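Local atomic coordinates of putative metal binding protein (Coccidioides immitis, PDB entry 3CVG), a protein that is of unconfirmed function but probably binds a small ligand or metal in the manner of periplasmic-type binding proteins. Residues F107-P113 and Q218-K224; E6-D10 and F54-K60. The contacts are given in a common frame with arbitrary orientation. Residue numbers count along the deposited sequence, not the author numbering.

Interaction 1: residues F107-P113 and Q218-K224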
loop_
_atom_site.group_PDB
_atom_site.type_symbol
_atom_site.label_atom_id
_atom_site.label_comp_id
_atom_site.label_asym_id
_atom_site.label_seq_id
_atom_site.Cartn_x
_atom_site.Cartn_y
_atom_site.Cartn_z
ATOM N N PHE A 107 -0.359 7.042 1.418
ATOM C CA PHE A 107 -1.260 6.829 2.550
ATOM C C PHE A 107 -1.884 8.194 2.866
ATOM O O PHE A 107 -1.382 9.232 2.423
ATOM C CB PHE A 107 -0.475 6.354 3.788
ATOM C CG PHE A 107 0.004 4.920 3.713
ATOM C CD1 PHE A 107 -0.900 3.863 3.760
ATOM C CD2 PHE A 107 1.368 4.630 3.636
ATOM C CE1 PHE A 107 -0.455 2.534 3.740
ATOM C CE2 PHE A 107 1.823 3.308 3.613
ATOM C CZ PHE A 107 0.907 2.257 3.666
HETATM N N MSE A 108 -2.981 8.195 3.614
HETATM C CA MSE A 108 -3.608 9.445 4.024
HETATM C C MSE A 108 -4.288 9.297 5.380
HETATM O O MSE A 108 -4.766 8.211 5.736
HETATM C CB MSE A 108 -4.619 9.959 2.977
HETATM C CG MSE A 108 -5.360 8.910 2.146
HETATM SE SE MSE A 108 -6.443 9.738 0.700
HETATM C CE MSE A 108 -7.982 10.298 1.723
ATOM N N LEU A 109 -4.279 10.378 6.154
ATOM C CA LEU A 109 -4.943 10.396 7.453
ATOM C C LEU A 109 -6.243 11.142 7.208
ATOM O O LEU A 109 -6.233 12.287 6.750
ATOM C CB LEU A 109 -4.116 11.150 8.491
ATOM C CG LEU A 109 -4.804 11.311 9.849
ATOM C CD1 LEU A 109 -5.004 9.933 10.501
ATOM C CD2 LEU A 109 -3.969 12.224 10.734
ATOM N N ILE A 110 -7.362 10.482 7.473
ATOM C CA ILE A 110 -8.655 11.110 7.272
ATOM C C ILE A 110 -9.430 11.057 8.589
ATOM O O ILE A 110 -9.124 10.247 9.466
ATOM C CB ILE A 110 -9.432 10.403 6.135
ATOM C CG1 ILE A 110 -9.818 8.978 6.545
ATOM C CG2 ILE A 110 -8.563 10.335 4.879
ATOM C CD1 ILE A 110 -11.153 8.887 7.268
ATOM N N GLY A 111 -10.421 11.932 8.732
ATOM C CA GLY A 111 -11.212 11.958 9.951
ATOM C C GLY A 111 -12.545 12.650 9.722
ATOM O O GLY A 111 -12.801 13.158 8.627
ATOM N N PRO A 112 -13.420 12.693 10.737
ATOM C CA PRO A 112 -14.727 13.338 10.592
ATOM C C PRO A 112 -14.663 14.858 10.457
ATOM O O PRO A 112 -13.735 15.502 10.944
ATOM C CB PRO A 112 -15.462 12.901 11.857
ATOM C CG PRO A 112 -14.371 12.871 12.872
ATOM C CD PRO A 112 -13.222 12.205 12.117
ATOM N N PRO A 113 -15.658 15.451 9.779
ATOM C CA PRO A 113 -15.728 16.900 9.580
ATOM C C PRO A 113 -15.716 17.668 10.906
ATOM O O PRO A 113 -15.222 18.785 10.971
ATOM C CB PRO A 113 -17.044 17.079 8.825
ATOM C CG PRO A 113 -17.125 15.832 8.012
ATOM C CD PRO A 113 -16.696 14.762 8.991
ATOM N N GLN A 218 -18.493 13.024 3.988
ATOM C CA GLN A 218 -18.688 12.808 5.419
ATOM C C GLN A 218 -17.337 12.634 6.118
ATOM O O GLN A 218 -17.259 12.202 7.272
ATOM C CB GLN A 218 -19.574 11.574 5.628
ATOM C CG GLN A 218 -21.013 11.783 5.144
ATOM C CD GLN A 218 -21.809 10.495 5.072
ATOM O OE1 GLN A 218 -21.799 9.692 6.006
ATOM N NE2 GLN A 218 -22.517 10.296 3.965
HETATM N N MSE A 219 -16.271 12.982 5.406
HETATM C CA MSE A 219 -14.922 12.881 5.945
HETATM C C MSE A 219 -14.036 13.997 5.399
HETATM O O MSE A 219 -14.375 14.648 4.407
HETATM C CB MSE A 219 -14.298 11.515 5.610
HETATM C CG MSE A 219 -14.378 11.122 4.136
HETATM SE SE MSE A 219 -12.791 10.141 3.543
HETATM C CE MSE A 219 -11.643 11.664 3.303
ATOM N N VAL A 220 -12.900 14.204 6.054
ATOM C CA VAL A 220 -11.943 15.230 5.672
ATOM C C VAL A 220 -10.544 14.630 5.556
ATOM O O VAL A 220 -10.162 13.791 6.366
ATOM C CB VAL A 220 -11.893 16.365 6.737
ATOM C CG1 VAL A 220 -10.715 17.278 6.472
ATOM C CG2 VAL A 220 -13.205 17.162 6.729
ATOM N N ILE A 221 -9.786 15.055 4.547
ATOM C CA ILE A 221 -8.419 14.561 4.372
ATOM C C ILE A 221 -7.519 15.499 5.158
ATOM O O ILE A 221 -7.327 16.647 4.762
ATOM C CB ILE A 221 -7.976 14.587 2.883
ATOM C CG1 ILE A 221 -8.827 13.616 2.074
ATOM C CG2 ILE A 221 -6.481 14.228 2.762
ATOM C CD1 ILE A 221 -8.639 13.742 0.560
ATOM N N TYR A 222 -6.978 15.025 6.275
ATOM C CA TYR A 222 -6.110 15.862 7.094
ATOM C C TYR A 222 -4.657 15.833 6.634
ATOM O O TYR A 222 -3.895 16.753 6.913
ATOM C CB TYR A 222 -6.228 15.453 8.566
ATOM C CG TYR A 222 -7.579 15.808 9.144
ATOM C CD1 TYR A 222 -7.907 17.136 9.418
ATOM C CD2 TYR A 222 -8.557 14.832 9.345
ATOM C CE1 TYR A 222 -9.173 17.490 9.863
ATOM C CE2 TYR A 222 -9.834 15.178 9.793
ATOM C CZ TYR A 222 -10.131 16.513 10.047
ATOM O OH TYR A 222 -11.396 16.878 10.447
ATOM N N LYS A 223 -4.273 14.780 5.923
ATOM C CA LYS A 223 -2.907 14.680 5.430
ATOM C C LYS A 223 -2.822 13.593 4.382
ATOM O O LYS A 223 -3.269 12.472 4.608
ATOM C CB LYS A 223 -1.939 14.359 6.574
ATOM C CG LYS A 223 -0.463 14.364 6.168
ATOM C CD LYS A 223 -0.006 15.739 5.690
ATOM C CE LYS A 223 1.485 15.752 5.341
ATOM N NZ LYS A 223 1.867 14.818 4.213
ATOM N N LYS A 224 -2.255 13.947 3.231
ATOM C CA LYS A 224 -2.079 13.020 2.123
ATOM C C LYS A 224 -0.589 12.925 1.843
ATOM O O LYS A 224 0.107 13.943 1.800
ATOM C CB LYS A 224 -2.800 13.527 0.867
ATOM C CG LYS A 224 -2.755 12.544 -0.296
ATOM C CD LYS A 224 -3.283 13.168 -1.585
ATOM C CE LYS A 224 -3.426 12.125 -2.687
ATOM N NZ LYS A 224 -3.962 12.713 -3.953
#

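Interaction 2: residues E6-D10 and F54-K60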
loop_
_atom_site.group_PDB
_atom_site.type_symbol
_atom_site.label_atom_id
_atom_site.label_comp_id
_atom_site.label_asym_id
_atom_site.label_seq_id
_atom_site.Cartn_x
_atom_site.Cartn_y
_atom_site.Cartn_z
ATOM N N GLU A 6 -5.076 -16.254 -7.564
ATOM C CA GLU A 6 -6.252 -15.362 -7.347
ATOM C C GLU A 6 -6.841 -14.904 -8.676
ATOM O O GLU A 6 -8.007 -14.506 -8.748
ATOM C CB GLU A 6 -5.839 -14.136 -6.526
ATOM C CG GLU A 6 -6.928 -13.079 -6.383
ATOM C CD GLU A 6 -8.143 -13.581 -5.621
ATOM O OE1 GLU A 6 -8.011 -13.882 -4.416
ATOM O OE2 GLU A 6 -9.232 -13.674 -6.229
ATOM N N ASP A 7 -6.027 -14.959 -9.724
ATOM C CA ASP A 7 -6.460 -14.541 -11.050
ATOM C C ASP A 7 -5.280 -14.637 -12.011
ATOM O O ASP A 7 -4.143 -14.357 -11.637
ATOM C CB ASP A 7 -6.981 -13.101 -10.987
ATOM C CG ASP A 7 -7.934 -12.771 -12.117
ATOM O OD1 ASP A 7 -8.823 -13.600 -12.409
ATOM O OD2 ASP A 7 -7.807 -11.674 -12.704
ATOM N N VAL A 8 -5.548 -15.056 -13.242
ATOM C CA VAL A 8 -4.499 -15.174 -14.249
ATOM C C VAL A 8 -4.886 -14.326 -15.452
ATOM O O VAL A 8 -6.053 -14.293 -15.849
ATOM C CB VAL A 8 -4.303 -16.638 -14.700
ATOM C CG1 VAL A 8 -3.195 -16.716 -15.743
ATOM C CG2 VAL A 8 -3.964 -17.513 -13.497
ATOM N N TYR A 9 -3.908 -13.638 -16.029
ATOM C CA TYR A 9 -4.168 -12.771 -17.166
ATOM C C TYR A 9 -3.554 -13.300 -18.459
ATOM O O TYR A 9 -2.450 -13.844 -18.462
ATOM C CB TYR A 9 -3.666 -11.361 -16.843
ATOM C CG TYR A 9 -4.155 -10.869 -15.492
ATOM C CD1 TYR A 9 -3.429 -11.128 -14.326
ATOM C CD2 TYR A 9 -5.370 -10.202 -15.371
ATOM C CE1 TYR A 9 -3.905 -10.735 -13.073
ATOM C CE2 TYR A 9 -5.857 -9.806 -14.125
ATOM C CZ TYR A 9 -5.123 -10.074 -12.983
ATOM O OH TYR A 9 -5.612 -9.681 -11.756
ATOM N N ASP A 10 -4.280 -13.130 -19.563
ATOM C CA ASP A 10 -3.830 -13.630 -20.860
ATOM C C ASP A 10 -3.415 -12.553 -21.861
ATOM O O ASP A 10 -3.038 -12.869 -22.992
ATOM C CB ASP A 10 -4.931 -14.491 -21.485
ATOM C CG ASP A 10 -4.378 -15.642 -22.304
ATOM O OD1 ASP A 10 -3.247 -15.520 -22.823
ATOM O OD2 ASP A 10 -5.085 -16.667 -22.436
ATOM N N PHE A 54 1.748 -16.249 -23.745
ATOM C CA PHE A 54 1.829 -16.804 -22.398
ATOM C C PHE A 54 0.956 -16.008 -21.429
ATOM O O PHE A 54 0.638 -14.843 -21.679
ATOM C CB PHE A 54 3.285 -16.798 -21.923
ATOM C CG PHE A 54 3.864 -15.424 -21.776
ATOM C CD1 PHE A 54 3.723 -14.721 -20.583
ATOM C CD2 PHE A 54 4.523 -14.814 -22.839
ATOM C CE1 PHE A 54 4.229 -13.436 -20.448
ATOM C CE2 PHE A 54 5.033 -13.526 -22.715
ATOM C CZ PHE A 54 4.887 -12.834 -21.518
ATOM N N LYS A 55 0.571 -16.645 -20.324
ATOM C CA LYS A 55 -0.265 -16.014 -19.308
ATOM C C LYS A 55 0.565 -15.568 -18.109
ATOM O O LYS A 55 1.697 -16.014 -17.919
ATOM C CB LYS A 55 -1.352 -16.986 -18.835
ATOM C CG LYS A 55 -2.411 -17.288 -19.877
ATOM C CD LYS A 55 -3.202 -18.536 -19.519
ATOM C CE LYS A 55 -4.191 -18.879 -20.623
ATOM N NZ LYS A 55 -4.815 -20.218 -20.426
ATOM N N VAL A 56 -0.015 -14.685 -17.302
ATOM C CA VAL A 56 0.641 -14.171 -16.106
ATOM C C VAL A 56 -0.317 -14.331 -14.931
ATOM O O VAL A 56 -1.392 -13.728 -14.910
ATOM C CB VAL A 56 0.996 -12.675 -16.259
ATOM C CG1 VAL A 56 1.599 -12.143 -14.961
ATOM C CG2 VAL A 56 1.967 -12.487 -17.416
ATOM N N ALA A 57 0.074 -15.147 -13.959
ATOM C CA ALA A 57 -0.764 -15.391 -12.792
ATOM C C ALA A 57 -0.374 -14.510 -11.612
ATOM O O ALA A 57 0.812 -14.294 -11.347
ATOM C CB ALA A 57 -0.688 -16.865 -12.392
ATOM N N TRP A 58 -1.389 -14.005 -10.914
ATOM C CA TRP A 58 -1.193 -13.150 -9.750
ATOM C C TRP A 58 -1.648 -13.836 -8.466
ATOM O O TRP A 58 -2.807 -14.226 -8.333
ATOM C CB TRP A 58 -1.955 -11.824 -9.918
ATOM C CG TRP A 58 -2.172 -11.088 -8.613
ATOM C CD1 TRP A 58 -1.235 -10.832 -7.650
ATOM C CD2 TRP A 58 -3.410 -10.556 -8.113
ATOM N NE1 TRP A 58 -1.812 -10.181 -6.586
ATOM C CE2 TRP A 58 -3.145 -10.000 -6.843
ATOM C CE3 TRP A 58 -4.716 -10.497 -8.617
ATOM C CZ2 TRP A 58 -4.141 -9.394 -6.064
ATOM C CZ3 TRP A 58 -5.706 -9.892 -7.842
ATOM C CH2 TRP A 58 -5.410 -9.350 -6.580
ATOM N N TYR A 59 -0.716 -13.983 -7.530
ATOM C CA TYR A 59 -0.991 -14.586 -6.228
ATOM C C TYR A 59 -1.156 -13.469 -5.202
ATOM O O TYR A 59 -0.278 -12.615 -5.057
ATOM C CB TYR A 59 0.164 -15.494 -5.813
ATOM C CG TYR A 59 0.154 -16.834 -6.498
ATOM C CD1 TYR A 59 -0.544 -17.911 -5.950
ATOM C CD2 TYR A 59 0.825 -17.026 -7.702
ATOM C CE1 TYR A 59 -0.570 -19.151 -6.586
ATOM C CE2 TYR A 59 0.803 -18.258 -8.347
ATOM C CZ TYR A 59 0.107 -19.315 -7.785
ATOM O OH TYR A 59 0.097 -20.529 -8.425
ATOM N N LYS A 60 -2.282 -13.479 -4.496
ATOM C CA LYS A 60 -2.573 -12.460 -3.494
ATOM C C LYS A 60 -1.830 -12.743 -2.197
ATOM O O LYS A 60 -2.034 -13.786 -1.570
ATOM C CB LYS A 60 -4.076 -12.410 -3.227
ATOM C CG LYS A 60 -4.516 -11.295 -2.305
ATOM C CD LYS A 60 -6.036 -11.209 -2.262
ATOM C CE LYS A 60 -6.508 -9.964 -1.518
ATOM N NZ LYS A 60 -7.990 -9.806 -1.586
HETATM O O HOH W 1 -3.246 -16.548 -4.649
#

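Interaction 1: residues F107-P113 and Q218-K224
A classic beta bulge interrupts this antiparallel pair: Tyr222 and Lys223 both face Leu109, whose O accepts Tyr222 N at 2.9 Å and Lys223 N at 3.3 Å, while Leu109 N reaches Lys223 O at 2.8 Å. The extra residue shifts the register by one, and beyond it Gly111 pairs with Val220 (Gly111 N to Val220 O 3.0 Å, Val220 N to Gly111 O 2.8 Å). At the bulge the Tyr222 side chain lies along the neighbouring strand, its ring edge passing Gly111 N (CE2 to N, 3.5 Å) and its OH donating to Pro112 O at 2.8 Å. An ideal CB on Gly111 would clash with that ring. On the face carrying Met108 and Ile110, the selenomethionine methyl Met108 CE packs on Ile221 CG1 (3.4 Å), and Ile110 CG2 on Met219 CE (3.7 Å); Tyr208 of helix 205-208 covers Met108, Met219 and Ile221. Strand 100-111 also pairs with strand 200-204, so 220-224 extends a mixed sheet within the periplasmic-binding-protein-like fold.

Interaction 2: residues E6-D10 and F54-K60
Three well-aligned backbone hydrogen bonds join the short strand 7-9 to strand 55-60: Tyr9 N to Val56 O and Val56 N to Tyr9 O, both 2.8 Å, and Trp58 N to Asp7 O at 2.9 Å. Glu6 N adds a bond to Trp58 O at 3.1 Å, so that Glu6 and Asp7 both face Trp58 in a classic beta bulge. A water accepts from Lys60 N at 3.2 Å and weakly from Glu6 N at 3.5 Å. Over one face of the Trp58 six-membered ring lies Glu6 CG, a CH-pi contact 4.1 Å from the centroid. The Tyr9 ring turns its edge to the same residue, CE1 to Trp58 CB 3.9 Å. On the face carrying Val8 and Ala57, Val8 CG2 meets Ala57 CB at 3.5 Å. Strand 55-60 is sandwiched in the sheet between 7-9 and the parallel strand 20-26, where Trp58 NE1 bonds to Asn26 O; helix 34-47 packs against Val56 through Ile43 and against Tyr9 through Lys36 and Asp40.

Overall arrangement
Interactions 1 and 2 lie on opposite sides of the chain's centre, their own centres 34 Å apart and their nearest atoms about 15 Å apart, without touching. Both belong to the one branched mixed sheet, connected through strands 20-26, 77-80, 234-241 and 100-111. Each is an antiparallel strand pair with a classic bulge, within strand 220-224 in interaction 1 and at the N-terminal end of the modelled chain in interaction 2. The bound calcium ion is about 5 Å from the side chain of Phe107 in interaction 1 and about 10 Å from that of Lys60 in interaction 2. Two lobes flanking a ligand cleft are the hallmark of periplasmic-type binding proteins, consistent with this separation.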